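PDB 2YOY: Rbam17540 from Bacillus amyloliquefaciens, which is a copper-dependent polysaccharide oxygenase of the CBM33 family that probably cleaves cellulose oxidatively. Local coordinates for residues K72-A75 and D76-V79. Numbering follows the deposited sequence.
Sequences KQTA and DHWV
Lys72 meets Trp78 through its backbone carbonyl, closing a loop that folds back on itself just before strand 81-83 of the lytic polysaccharide monooxygenase fold. Trp78 NE1 gives its hydrogen to Lys72 O at 3.0 Å. The acceptor lies 2° from the indole plane, yet the donor sits 44° above the carbonyl plane and so misses the lone pairs. Beyond the carbonyl, Lys72 CB lies 4.0 Å from Trp78 CZ2, and the lysine chain, extended past CG, carries its CD to 4.0 Å from His77 CE1. Gln73 crosses the indole obliquely, its amide tilted against the ring; OE1 makes no hydrogen bond to Trp78 and is held by Arg10, while NE2 reaches Pro114 O and Tyr153. At Thr74, chi1 of 71° sets OG1 between the backbone N and the carbonyl carbon. The result is an ST turn, in which Thr74 OG1 takes the N-H of Asp76 at 3.3 Å, a weak bond, and His77 CB lies 3.2 Å from the same oxygen. Ala75 carries the chain round to Asp76. His77 is itself fixed through NE2, bonded to Lys29 O, and its CD2 stands 3.2 Å above the indole plane of Trp78, over the ring centre. Arg10 of helix 10-21, in a cation-pi contact, and Tyr30 at the end of helix 23-30 also pack against the indole. With a leucine in place of Trp78, Lys72 O would probably be left without its indole donor and the His77 ring without the flat surface it rests against. One water joins Thr74 O, to which it donates at 2.7 Å, to Trp78 N, from which it accepts at 2.9 Å.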
loop_
_atom_site.group_PDB
_atom_site.type_symbol
_atom_site.label_atom_id
_atom_site.label_comp_id
_atom_site.label_asym_id
_atom_site.label_seq_id
_atom_site.Cartn_x
_atom_site.Cartn_y
_atom_site.Cartn_z
ATOM N N LYS A 72 2.323 5.009 11.688
ATOM C CA LYS A 72 1.339 5.465 12.644
ATOM C C LYS A 72 0.013 4.843 12.306
ATOM O O LYS A 72 -0.302 4.645 11.145
ATOM C CB LYS A 72 1.194 6.981 12.638
ATOM C CG LYS A 72 2.380 7.715 13.227
ATOM C CD LYS A 72 1.988 9.142 13.619
ATOM C CE LYS A 72 3.118 9.846 14.354
ATOM N NZ LYS A 72 2.680 11.194 14.807
ATOM N N GLN A 73 -0.775 4.508 13.311
ATOM C CA GLN A 73 -2.091 3.924 13.033
ATOM C C GLN A 73 -3.098 4.228 14.108
ATOM O O GLN A 73 -2.997 3.746 15.238
ATOM C CB GLN A 73 -1.957 2.421 12.814
ATOM C CG GLN A 73 -3.191 1.682 12.374
ATOM C CD GLN A 73 -3.746 2.183 11.047
ATOM O OE1 GLN A 73 -3.031 2.287 10.053
ATOM N NE2 GLN A 73 -5.025 2.564 11.066
ATOM N N THR A 74 -4.042 5.082 13.756
ATOM C CA THR A 74 -5.213 5.356 14.584
ATOM C C THR A 74 -6.437 5.369 13.713
ATOM O O THR A 74 -6.358 5.474 12.473
ATOM C CB THR A 74 -5.141 6.708 15.336
ATOM O OG1 THR A 74 -5.292 7.796 14.407
ATOM C CG2 THR A 74 -3.844 6.856 16.102
ATOM N N ALA A 75 -7.598 5.300 14.359
ATOM C CA ALA A 75 -8.854 5.379 13.629
ATOM C C ALA A 75 -9.028 6.662 12.802
ATOM O O ALA A 75 -9.689 6.630 11.754
ATOM C CB ALA A 75 -10.026 5.207 14.586
ATOM N N ASP A 76 -8.417 7.759 13.256
ATOM C CA ASP A 76 -8.656 9.076 12.684
ATOM C C ASP A 76 -7.502 9.637 11.880
ATOM O O ASP A 76 -7.692 10.646 11.206
ATOM C CB ASP A 76 -9.040 10.072 13.804
ATOM C CG ASP A 76 -10.422 9.775 14.409
ATOM O OD1 ASP A 76 -11.220 9.009 13.808
ATOM O OD2 ASP A 76 -10.713 10.287 15.503
ATOM N N HIS A 77 -6.336 9.001 11.918
ATOM C CA HIS A 77 -5.111 9.657 11.400
ATOM C C HIS A 77 -5.185 9.866 9.901
ATOM O O HIS A 77 -4.857 10.947 9.426
ATOM C CB HIS A 77 -3.845 8.904 11.732
ATOM C CG HIS A 77 -2.597 9.717 11.504
ATOM N ND1 HIS A 77 -2.092 10.580 12.449
ATOM C CD2 HIS A 77 -1.765 9.811 10.439
ATOM C CE1 HIS A 77 -1.007 11.167 11.981
ATOM N NE2 HIS A 77 -0.810 10.747 10.750
ATOM N N TRP A 78 -5.594 8.839 9.158
ATOM C CA TRP A 78 -5.453 8.892 7.703
ATOM C C TRP A 78 -6.715 9.270 6.947
ATOM O O TRP A 78 -7.823 8.985 7.376
ATOM C CB TRP A 78 -4.918 7.537 7.184
ATOM C CG TRP A 78 -3.669 7.103 7.950
ATOM C CD1 TRP A 78 -3.590 6.070 8.871
ATOM C CD2 TRP A 78 -2.360 7.639 7.860
ATOM N NE1 TRP A 78 -2.303 5.931 9.310
ATOM C CE2 TRP A 78 -1.540 6.913 8.760
ATOM C CE3 TRP A 78 -1.776 8.639 7.111
ATOM C CZ2 TRP A 78 -0.179 7.169 8.901
ATOM C CZ3 TRP A 78 -0.419 8.909 7.273
ATOM C CH2 TRP A 78 0.366 8.166 8.144
ATOM N N VAL A 79 -6.526 9.803 5.731
ATOM C CA VAL A 79 -7.651 10.163 4.869
ATOM C C VAL A 79 -8.240 8.923 4.223
ATOM O O VAL A 79 -7.535 8.157 3.563
ATOM C CB VAL A 79 -7.238 11.155 3.751
ATOM C CG1 VAL A 79 -8.423 11.462 2.852
ATOM C CG2 VAL A 79 -6.716 12.470 4.336
HETATM O O HOH W 1 -6.876 6.374 9.958
#